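Local coordinates for L protein (CAS virus, PDB 5MV0) that probably acts as the cap-snatching endonuclease domain of a reptarenavirus polymerase, cleaving capped host RNAs to provide primers for viral transcription, at residues B[16-21]-B[42-47]; B[122-127]-B[136-141]; B[164-169]-B[182-187]. One frame throughout, in Å; residues are numbered along the deposited sequence.

Contact 1. Residues B[16-21]-B[42-47]; sequences EILSIE and IRLRAT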
loop_
_atom_site.group_PDB
_atom_site.type_symbol
_atom_site.label_atom_id
_atom_site.label_comp_id
_atom_site.label_asym_id
_atom_site.label_seq_id
_atom_site.Cartn_x
_atom_site.Cartn_y
_atom_site.Cartn_z
ATOM N N GLU B 16 0.243 -6.622 2.382
ATOM C CA GLU B 16 -0.925 -6.020 3.021
ATOM C C GLU B 16 -0.542 -4.769 3.796
ATOM O O GLU B 16 -1.255 -3.756 3.748
ATOM C CB GLU B 16 -1.620 -7.025 3.951
ATOM C CG GLU B 16 -2.911 -6.455 4.540
ATOM C CD GLU B 16 -3.733 -7.450 5.343
ATOM O OE1 GLU B 16 -4.947 -7.200 5.539
ATOM O OE2 GLU B 16 -3.174 -8.476 5.787
ATOM N N ILE B 17 0.564 -4.829 4.542
ATOM C CA ILE B 17 1.026 -3.659 5.294
ATOM C C ILE B 17 1.296 -2.482 4.373
ATOM O O ILE B 17 0.938 -1.333 4.680
ATOM C CB ILE B 17 2.285 -4.013 6.107
ATOM C CG1 ILE B 17 1.912 -4.973 7.243
ATOM C CG2 ILE B 17 2.928 -2.733 6.647
ATOM C CD1 ILE B 17 3.144 -5.495 8.001
ATOM N N LEU B 18 1.967 -2.732 3.250
ATOM C CA LEU B 18 2.267 -1.645 2.333
ATOM C C LEU B 18 1.021 -1.136 1.616
ATOM O O LEU B 18 1.035 -0.007 1.120
ATOM C CB LEU B 18 3.336 -2.086 1.318
ATOM C CG LEU B 18 4.678 -2.543 1.933
ATOM C CD1 LEU B 18 5.711 -2.833 0.846
ATOM C CD2 LEU B 18 5.241 -1.555 2.941
ATOM N N SER B 19 -0.039 -1.944 1.532
ATOM C CA SER B 19 -1.313 -1.440 1.020
ATOM C C SER B 19 -1.976 -0.504 2.022
ATOM O O SER B 19 -2.592 0.503 1.638
ATOM C CB SER B 19 -2.244 -2.609 0.694
ATOM O OG SER B 19 -1.658 -3.504 -0.255
ATOM N N ILE B 20 -1.876 -0.842 3.312
ATOM C CA ILE B 20 -2.519 -0.068 4.373
ATOM C C ILE B 20 -1.800 1.260 4.597
ATOM O O ILE B 20 -2.441 2.288 4.844
ATOM C CB ILE B 20 -2.559 -0.906 5.663
ATOM C CG1 ILE B 20 -3.481 -2.112 5.498
ATOM C CG2 ILE B 20 -2.984 -0.049 6.869
ATOM C CD1 ILE B 20 -3.401 -3.125 6.661
ATOM N N GLU B 21 -0.462 1.257 4.549
ATOM C CA GLU B 21 0.363 2.452 4.771
ATOM C C GLU B 21 1.360 2.581 3.631
ATOM O O GLU B 21 2.543 2.237 3.780
ATOM C CB GLU B 21 1.114 2.392 6.107
ATOM C CG GLU B 21 0.282 2.735 7.326
ATOM C CD GLU B 21 0.064 4.239 7.509
ATOM O OE1 GLU B 21 0.414 5.049 6.609
ATOM O OE2 GLU B 21 -0.445 4.604 8.583
ATOM N N ILE B 42 11.970 -7.435 9.075
ATOM C CA ILE B 42 12.517 -6.875 10.309
ATOM C C ILE B 42 12.755 -5.378 10.164
ATOM O O ILE B 42 12.429 -4.593 11.068
ATOM C CB ILE B 42 13.798 -7.636 10.698
ATOM C CG1 ILE B 42 13.429 -9.063 11.106
ATOM C CG2 ILE B 42 14.591 -6.882 11.798
ATOM C CD1 ILE B 42 14.617 -10.045 11.087
ATOM N N ARG B 43 13.315 -5.055 9.035
ATOM C CA ARG B 43 13.459 -3.509 8.807
ATOM C C ARG B 43 12.065 -2.711 8.738
ATOM O O ARG B 43 11.813 -1.660 9.345
ATOM C CB ARG B 43 14.239 -3.241 7.519
ATOM C CG ARG B 43 14.455 -1.748 7.256
ATOM C CD ARG B 43 14.283 -1.419 5.783
ATOM N NE ARG B 43 13.335 -2.354 5.209
ATOM C CZ ARG B 43 12.021 -2.183 5.185
ATOM N NH1 ARG B 43 11.466 -1.058 5.675
ATOM N NH2 ARG B 43 11.281 -3.143 4.655
ATOM N N LEU B 44 11.115 -3.417 8.134
ATOM C CA LEU B 44 9.791 -2.796 8.054
ATOM C C LEU B 44 9.175 -2.620 9.438
ATOM O O LEU B 44 8.550 -1.591 9.732
ATOM C CB LEU B 44 8.886 -3.641 7.160
ATOM C CG LEU B 44 7.479 -3.096 6.862
ATOM C CD1 LEU B 44 7.562 -1.736 6.162
ATOM C CD2 LEU B 44 6.649 -4.116 6.050
ATOM N N ARG B 45 9.339 -3.613 10.305
ATOM C CA ARG B 45 8.851 -3.477 11.675
ATOM C C ARG B 45 9.410 -2.218 12.341
ATOM O O ARG B 45 8.664 -1.430 12.949
ATOM C CB ARG B 45 9.223 -4.738 12.447
ATOM C CG ARG B 45 8.979 -4.724 13.924
ATOM C CD ARG B 45 9.240 -6.134 14.465
ATOM N NE ARG B 45 9.063 -6.196 15.906
ATOM C CZ ARG B 45 10.029 -5.944 16.783
ATOM N NH1 ARG B 45 11.249 -5.617 16.365
ATOM N NH2 ARG B 45 9.772 -6.012 18.079
ATOM N N ALA B 46 10.724 -2.002 12.211
ATOM C CA ALA B 46 11.351 -0.816 12.788
ATOM C C ALA B 46 10.881 0.457 12.096
ATOM O O ALA B 46 10.697 1.490 12.753
ATOM C CB ALA B 46 12.877 -0.936 12.706
ATOM N N THR B 47 10.691 0.409 10.771
ATOM C CA THR B 47 10.274 1.603 10.029
ATOM C C THR B 47 8.842 2.008 10.374
ATOM O O THR B 47 8.523 3.204 10.415
ATOM C CB THR B 47 10.404 1.365 8.518
ATOM O OG1 THR B 47 11.767 1.080 8.192
ATOM C CG2 THR B 47 9.997 2.587 7.756
#
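I17 and L18, near the C-terminal end of helix 4-20, meet the single leucine L44 of helix 34-57 in the helical part of a cap-snatching domain of the PDDEXK clan. The contact is a small piece of helix-to-helix hydrophobic core, burying 112 Å² in all, with I17 and L44 the closest pair along the backbones at 9.2 Å between their CA atoms. The gap is spanned here by branched aliphatic side chains reaching from both helices.

The apolar interactions all pass through the fork of L44. Its CG is anti to the backbone N (chi1 -175°), which carries the two methyls across to helix 4-20. One branch meets I17 tip to tip, with L44 CD2 4.0 Å from I17 CG2. The other is crossed at a slant by L18, whose CD2 lies 4.0 Å from L44 CD1. Leucine suits this place because its branch point comes one carbon further out than that of valine or isoleucine, and each methyl can serve a different neighbour. I17 also packs on L161 of helix 155-170, and L18 on L15 of a second subunit, so the cluster continues beyond this helix pair.

The polar groups find their partners within their own helix, elsewhere in the chain or on a neighbouring subunit. T47 OG1 donates to R43 O one turn earlier (3.0 Å), a common way for a threonine to be satisfied inside a helix; OG1 stands 52° out of the R43 carbonyl plane, and R43 O also accepts from T47 N. E16 OE1 accepts from the backbone N of D32 of a third subunit. E21 is the residue at which the chain leaves helical geometry: its N still bonds to I17 O (2.9 Å), while its OE2 forms a salt bridge with R55 NH1 and accepts a hydrogen bond from N152 ND2.

Contact 2. Residues B[122-127]-B[136-141]; sequences LKYSGV and WLFNII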
loop_
_atom_site.group_PDB
_atom_site.type_symbol
_atom_site.label_atom_id
_atom_site.label_comp_id
_atom_site.label_asym_id
_atom_site.label_seq_id
_atom_site.Cartn_x
_atom_site.Cartn_y
_atom_site.Cartn_z
ATOM N N LEU B 122 23.539 10.079 23.211
ATOM C CA LEU B 122 24.950 10.449 23.252
ATOM C C LEU B 122 25.491 10.852 21.885
ATOM O O LEU B 122 26.507 11.552 21.822
ATOM C CB LEU B 122 25.779 9.300 23.819
ATOM C CG LEU B 122 25.807 9.179 25.349
ATOM C CD1 LEU B 122 26.517 7.899 25.768
ATOM C CD2 LEU B 122 26.479 10.402 25.984
ATOM N N LYS B 123 24.847 10.425 20.793
ATOM C CA LYS B 123 25.296 10.846 19.467
ATOM C C LYS B 123 25.333 12.361 19.348
ATOM O O LYS B 123 26.143 12.904 18.589
ATOM C CB LYS B 123 24.375 10.294 18.371
ATOM C CG LYS B 123 24.200 8.787 18.331
ATOM C CD LYS B 123 23.494 8.374 17.018
ATOM C CE LYS B 123 22.122 9.018 16.887
ATOM N NZ LYS B 123 21.393 8.496 15.681
ATOM N N TYR B 124 24.447 13.047 20.066
ATOM C CA TYR B 124 24.173 14.461 19.869
ATOM C C TYR B 124 25.011 15.380 20.767
ATOM O O TYR B 124 24.699 16.571 20.862
ATOM C CB TYR B 124 22.684 14.727 20.098
ATOM C CG TYR B 124 21.790 14.129 19.027
ATOM C CD1 TYR B 124 21.450 14.862 17.900
ATOM C CD2 TYR B 124 21.293 12.831 19.144
ATOM C CE1 TYR B 124 20.641 14.324 16.916
ATOM C CE2 TYR B 124 20.487 12.281 18.153
ATOM C CZ TYR B 124 20.162 13.036 17.047
ATOM O OH TYR B 124 19.355 12.517 16.048
ATOM N N SER B 125 26.060 14.866 21.403
ATOM C CA SER B 125 26.872 15.673 22.312
ATOM C C SER B 125 27.328 16.972 21.656
ATOM O O SER B 125 27.897 16.967 20.558
ATOM C CB SER B 125 28.086 14.874 22.782
ATOM O OG SER B 125 27.684 13.781 23.589
ATOM N N GLY B 126 27.061 18.091 22.335
ATOM C CA GLY B 126 27.516 19.393 21.902
ATOM C C GLY B 126 26.567 20.144 20.989
ATOM O O GLY B 126 26.636 21.375 20.930
ATOM N N VAL B 127 25.669 19.444 20.295
ATOM C CA VAL B 127 24.843 20.081 19.272
ATOM C C VAL B 127 23.892 21.097 19.895
ATOM O O VAL B 127 23.743 22.222 19.395
ATOM C CB VAL B 127 24.075 19.013 18.469
ATOM C CG1 VAL B 127 23.118 19.671 17.484
ATOM C CG2 VAL B 127 25.055 18.094 17.763
ATOM N N TRP B 136 18.255 29.370 19.122
ATOM C CA TRP B 136 17.352 28.310 18.699
ATOM C C TRP B 136 17.155 27.293 19.818
ATOM O O TRP B 136 18.000 27.127 20.700
ATOM C CB TRP B 136 17.897 27.597 17.454
ATOM C CG TRP B 136 17.682 28.346 16.172
ATOM C CD1 TRP B 136 18.319 29.489 15.763
ATOM C CD2 TRP B 136 16.781 27.992 15.121
ATOM N NE1 TRP B 136 17.858 29.870 14.527
ATOM C CE2 TRP B 136 16.916 28.965 14.109
ATOM C CE3 TRP B 136 15.873 26.942 14.936
ATOM C CZ2 TRP B 136 16.179 28.920 12.933
ATOM C CZ3 TRP B 136 15.136 26.902 13.771
ATOM C CH2 TRP B 136 15.290 27.889 12.782
ATOM N N LEU B 137 16.019 26.608 19.770
ATOM C CA LEU B 137 15.796 25.422 20.584
ATOM C C LEU B 137 16.119 24.178 19.760
ATOM O O LEU B 137 15.840 24.121 18.560
ATOM C CB LEU B 137 14.353 25.364 21.094
ATOM C CG LEU B 137 14.048 25.855 22.517
ATOM C CD1 LEU B 137 14.791 27.135 22.848
ATOM C CD2 LEU B 137 12.547 26.041 22.717
ATOM N N PHE B 138 16.724 23.191 20.405
ATOM C CA PHE B 138 17.070 21.925 19.765
ATOM C C PHE B 138 16.581 20.827 20.702
ATOM O O PHE B 138 17.218 20.533 21.714
ATOM C CB PHE B 138 18.568 21.828 19.498
ATOM C CG PHE B 138 18.972 20.583 18.750
ATOM C CD1 PHE B 138 18.695 20.450 17.400
ATOM C CD2 PHE B 138 19.627 19.554 19.399
ATOM C CE1 PHE B 138 19.062 19.305 16.706
ATOM C CE2 PHE B 138 20.004 18.412 18.713
ATOM C CZ PHE B 138 19.719 18.291 17.360
ATOM N N ASN B 139 15.444 20.226 20.374
ATOM C CA ASN B 139 14.809 19.244 21.242
ATOM C C ASN B 139 15.047 17.846 20.678
ATOM O O ASN B 139 14.569 17.508 19.588
ATOM C CB ASN B 139 13.323 19.556 21.399
ATOM C CG ASN B 139 13.082 20.901 22.077
ATOM O OD1 ASN B 139 13.963 21.434 22.761
ATOM N ND2 ASN B 139 11.885 21.447 21.898
ATOM N N ILE B 140 15.786 17.036 21.429
ATOM C CA ILE B 140 16.116 15.670 21.041
ATOM C C ILE B 140 15.124 14.755 21.737
ATOM O O ILE B 140 15.149 14.621 22.963
ATOM C CB ILE B 140 17.554 15.301 21.421
ATOM C CG1 ILE B 140 18.539 16.289 20.811
ATOM C CG2 ILE B 140 17.876 13.863 20.993
ATOM C CD1 ILE B 140 19.867 16.340 21.556
ATOM N N ILE B 141 14.245 14.126 20.965
ATOM C CA ILE B 141 13.271 13.185 21.502
ATOM C C ILE B 141 13.772 11.778 21.207
ATOM O O ILE B 141 14.010 11.419 20.048
ATOM C CB ILE B 141 11.873 13.431 20.912
ATOM C CG1 ILE B 141 11.462 14.882 21.179
ATOM C CG2 ILE B 141 10.854 12.461 21.520
ATOM C CD1 ILE B 141 10.103 15.282 20.617
#
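Y124 and V127 lie against F138 and I140, closing one face of strand 137-145 in the beta-alpha-beta crossover that links it to its parallel neighbour, strand 98-106. F138 and I140 are two residues apart on the strand, so both project toward segment 122-127, and the two sides interlock without polar bonds between them.

The first bump is V127 CG1, which settles over a face of the F138 ring, 3.8 Å from its centroid and 22° off the normal. A beta-branched valine gives a short, rigid knob that can sit this close. Beside it, Y124 meets the same ring at its rim: Y124 CD1 lies in the plane of F138, 3.9 Å from F138 CZ, and the two side chains cross at roughly a right angle. F138 is thus fitted into a corner, with V127 over a face and Y124 at an edge. Its CG lies anti to the backbone N (chi1 -176°), which swings the ring into that corner.

On the strand, the bump is I140, which runs alongside Y124 head to tail. I140 CG2 sits over one face of the tyrosine ring, toward its rim, 4.3 Å from the centroid, while I140 CD1 reaches the base of the side chain, 3.6 Å from Y124 CB. V101 of strand 98-106 touches both aromatic side chains, and L68 touches V127 and F138.

G126, at the N-cap of helix 127-133, has a positive phi (90°), at which a CB would press on the preceding carbonyl O; glycine, lacking one, fits. Tyrosine combines a greasy ring with a polar end: Y124 OH is hydrogen-bonded to E103 OE2, which also pairs with K123 NZ.

Contact 3. Residues B[164-169]-B[182-187]; sequences LSLSIL and EEYDEL
L166 of helix 155-170 pushes its two methyls against L187 and Y184 of helix 181-192, and here the pair is tightest. L166 CD1 rests 3.5 Å from the backbone O of L187, and L166 CD2 lies 3.8 Å from L187 CB and 3.9 Å from Y184 CE1. The helix segments run at 129° with their axes 11.1 Å apart, a separation that large side chains are needed to bridge. Y184, with its CG anti to the backbone N (chi1 -177°), sends its ring across; L169 CB meets the edge of that ring at Y184 CE1, 4.1 Å away. L187 packs further on I179 and on I42, joining this contact to helix 34-57, while S167 OG bonds to D6 OD2 of helix 4-20.

The partly exposed side is looser and polar. D185 directs its CB away from the opposite helix, E182 forms a salt bridge with R74 of the fourth subunit, and E186 one with R189. Between the segments themselves the contact is apolar, so it rests mainly on fit and water exclusion, while the bond of Y184 OH to S170 OG, one residue beyond L169, adds a directional tie between the two helices.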
loop_
_atom_site.group_PDB
_atom_site.type_symbol
_atom_site.label_atom_id
_atom_site.label_comp_id
_atom_site.label_asym_id
_atom_site.label_seq_id
_atom_site.Cartn_x
_atom_site.Cartn_y
_atom_site.Cartn_z
ATOM N N LEU B 164 7.191 -14.638 11.531
ATOM C CA LEU B 164 7.530 -15.321 10.284
ATOM C C LEU B 164 8.989 -15.109 9.922
ATOM O O LEU B 164 9.636 -16.018 9.392
ATOM C CB LEU B 164 6.629 -14.856 9.140
ATOM C CG LEU B 164 5.145 -15.201 9.320
ATOM C CD1 LEU B 164 4.299 -14.609 8.195
ATOM C CD2 LEU B 164 4.945 -16.720 9.430
ATOM N N SER B 165 9.528 -13.916 10.188
ATOM C CA SER B 165 10.946 -13.706 9.920
ATOM C C SER B 165 11.811 -14.573 10.835
ATOM O O SER B 165 12.803 -15.156 10.377
ATOM C CB SER B 165 11.306 -12.225 10.058
ATOM O OG SER B 165 11.258 -11.800 11.403
ATOM N N LEU B 166 11.442 -14.689 12.121
ATOM C CA LEU B 166 12.205 -15.540 13.040
ATOM C C LEU B 166 12.100 -17.013 12.667
ATOM O O LEU B 166 13.078 -17.761 12.786
ATOM C CB LEU B 166 11.735 -15.344 14.481
ATOM C CG LEU B 166 12.261 -14.081 15.156
ATOM C CD1 LEU B 166 11.631 -13.914 16.533
ATOM C CD2 LEU B 166 13.790 -14.101 15.249
ATOM N N SER B 167 10.921 -17.453 12.237
ATOM C CA SER B 167 10.767 -18.827 11.783
ATOM C C SER B 167 11.678 -19.127 10.595
ATOM O O SER B 167 12.346 -20.168 10.555
ATOM C CB SER B 167 9.307 -19.085 11.428
ATOM O OG SER B 167 9.164 -20.392 10.928
ATOM N N ILE B 168 11.712 -18.224 9.612
ATOM C CA ILE B 168 12.625 -18.366 8.477
ATOM C C ILE B 168 14.073 -18.414 8.953
ATOM O O ILE B 168 14.831 -19.328 8.605
ATOM C CB ILE B 168 12.405 -17.222 7.476
ATOM C CG1 ILE B 168 11.107 -17.450 6.697
ATOM C CG2 ILE B 168 13.596 -17.077 6.536
ATOM C CD1 ILE B 168 10.617 -16.217 5.972
ATOM N N LEU B 169 14.480 -17.425 9.751
ATOM C CA LEU B 169 15.873 -17.322 10.184
ATOM C C LEU B 169 16.290 -18.461 11.112
ATOM O O LEU B 169 17.487 -18.750 11.216
ATOM C CB LEU B 169 16.102 -15.979 10.880
ATOM C CG LEU B 169 15.900 -14.702 10.036
ATOM C CD1 LEU B 169 15.818 -13.460 10.919
ATOM C CD2 LEU B 169 17.006 -14.529 8.992
ATOM N N GLU B 182 23.103 -10.399 18.423
ATOM C CA GLU B 182 22.350 -9.486 19.281
ATOM C C GLU B 182 20.959 -9.213 18.720
ATOM O O GLU B 182 19.963 -9.246 19.454
ATOM C CB GLU B 182 23.109 -8.171 19.449
ATOM C CG GLU B 182 24.374 -8.256 20.281
ATOM C CD GLU B 182 25.615 -8.528 19.444
ATOM O OE1 GLU B 182 25.526 -9.183 18.380
ATOM O OE2 GLU B 182 26.688 -8.068 19.860
ATOM N N GLU B 183 20.871 -8.913 17.421
ATOM C CA GLU B 183 19.562 -8.617 16.837
ATOM C C GLU B 183 18.664 -9.846 16.862
ATOM O O GLU B 183 17.484 -9.761 17.221
ATOM C CB GLU B 183 19.719 -8.091 15.409
ATOM C CG GLU B 183 18.364 -7.801 14.744
ATOM C CD GLU B 183 18.453 -6.863 13.550
ATOM O OE1 GLU B 183 19.538 -6.738 12.931
ATOM O OE2 GLU B 183 17.429 -6.217 13.246
ATOM N N TYR B 184 19.216 -11.005 16.497
ATOM C CA TYR B 184 18.436 -12.234 16.534
ATOM C C TYR B 184 17.910 -12.505 17.942
ATOM O O TYR B 184 16.735 -12.850 18.118
ATOM C CB TYR B 184 19.283 -13.404 16.031
ATOM C CG TYR B 184 18.541 -14.713 15.973
ATOM C CD1 TYR B 184 17.665 -14.990 14.930
ATOM C CD2 TYR B 184 18.729 -15.683 16.949
ATOM C CE1 TYR B 184 16.998 -16.197 14.862
ATOM C CE2 TYR B 184 18.057 -16.884 16.897
ATOM C CZ TYR B 184 17.193 -17.137 15.854
ATOM O OH TYR B 184 16.521 -18.335 15.793
ATOM N N ASP B 185 18.762 -12.334 18.956
ATOM C CA ASP B 185 18.323 -12.581 20.326
ATOM C C ASP B 185 17.274 -11.561 20.764
ATOM O O ASP B 185 16.292 -11.930 21.419
ATOM C CB ASP B 185 19.515 -12.579 21.286
ATOM C CG ASP B 185 20.350 -13.845 21.180
ATOM O OD1 ASP B 185 21.499 -13.835 21.659
ATOM O OD2 ASP B 185 19.868 -14.842 20.599
ATOM N N GLU B 186 17.456 -10.283 20.395
ATOM C CA GLU B 186 16.472 -9.250 20.730
ATOM C C GLU B 186 15.110 -9.567 20.122
ATOM O O GLU B 186 14.072 -9.425 20.784
ATOM C CB GLU B 186 16.963 -7.877 20.254
ATOM C CG GLU B 186 15.902 -6.769 20.251
ATOM C CD GLU B 186 15.310 -6.510 21.633
ATOM O OE1 GLU B 186 16.008 -6.789 22.624
ATOM O OE2 GLU B 186 14.149 -6.037 21.725
ATOM N N LEU B 187 15.090 -10.015 18.866
ATOM C CA LEU B 187 13.821 -10.378 18.250
ATOM C C LEU B 187 13.210 -11.596 18.931
ATOM O O LEU B 187 11.993 -11.648 19.131
ATOM C CB LEU B 187 14.007 -10.611 16.751
ATOM C CG LEU B 187 14.489 -9.352 16.024
ATOM C CD1 LEU B 187 14.865 -9.660 14.599
ATOM C CD2 LEU B 187 13.454 -8.221 16.070
#

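In the fold
Contacts 1, 2 and 3 follow one another along the chain, each closing before the next opens. Contacts 1 and 3 belong to the helical part: their centres are about 17 Å apart and they touch, because I42 and R45 of helix 34-57 pack on S165, E183 and L187. That helix therefore joins helices 4-20, 155-170 and 181-192 into one bundle. Contact 2 lies at the mixed sheet, on the opposite side of the chain's centre, its centre about 29 Å from that of contact 1 and 32 Å from that of contact 3. Helix 155-170 follows strand 137-145 directly, linking the two parts of this probable endonuclease.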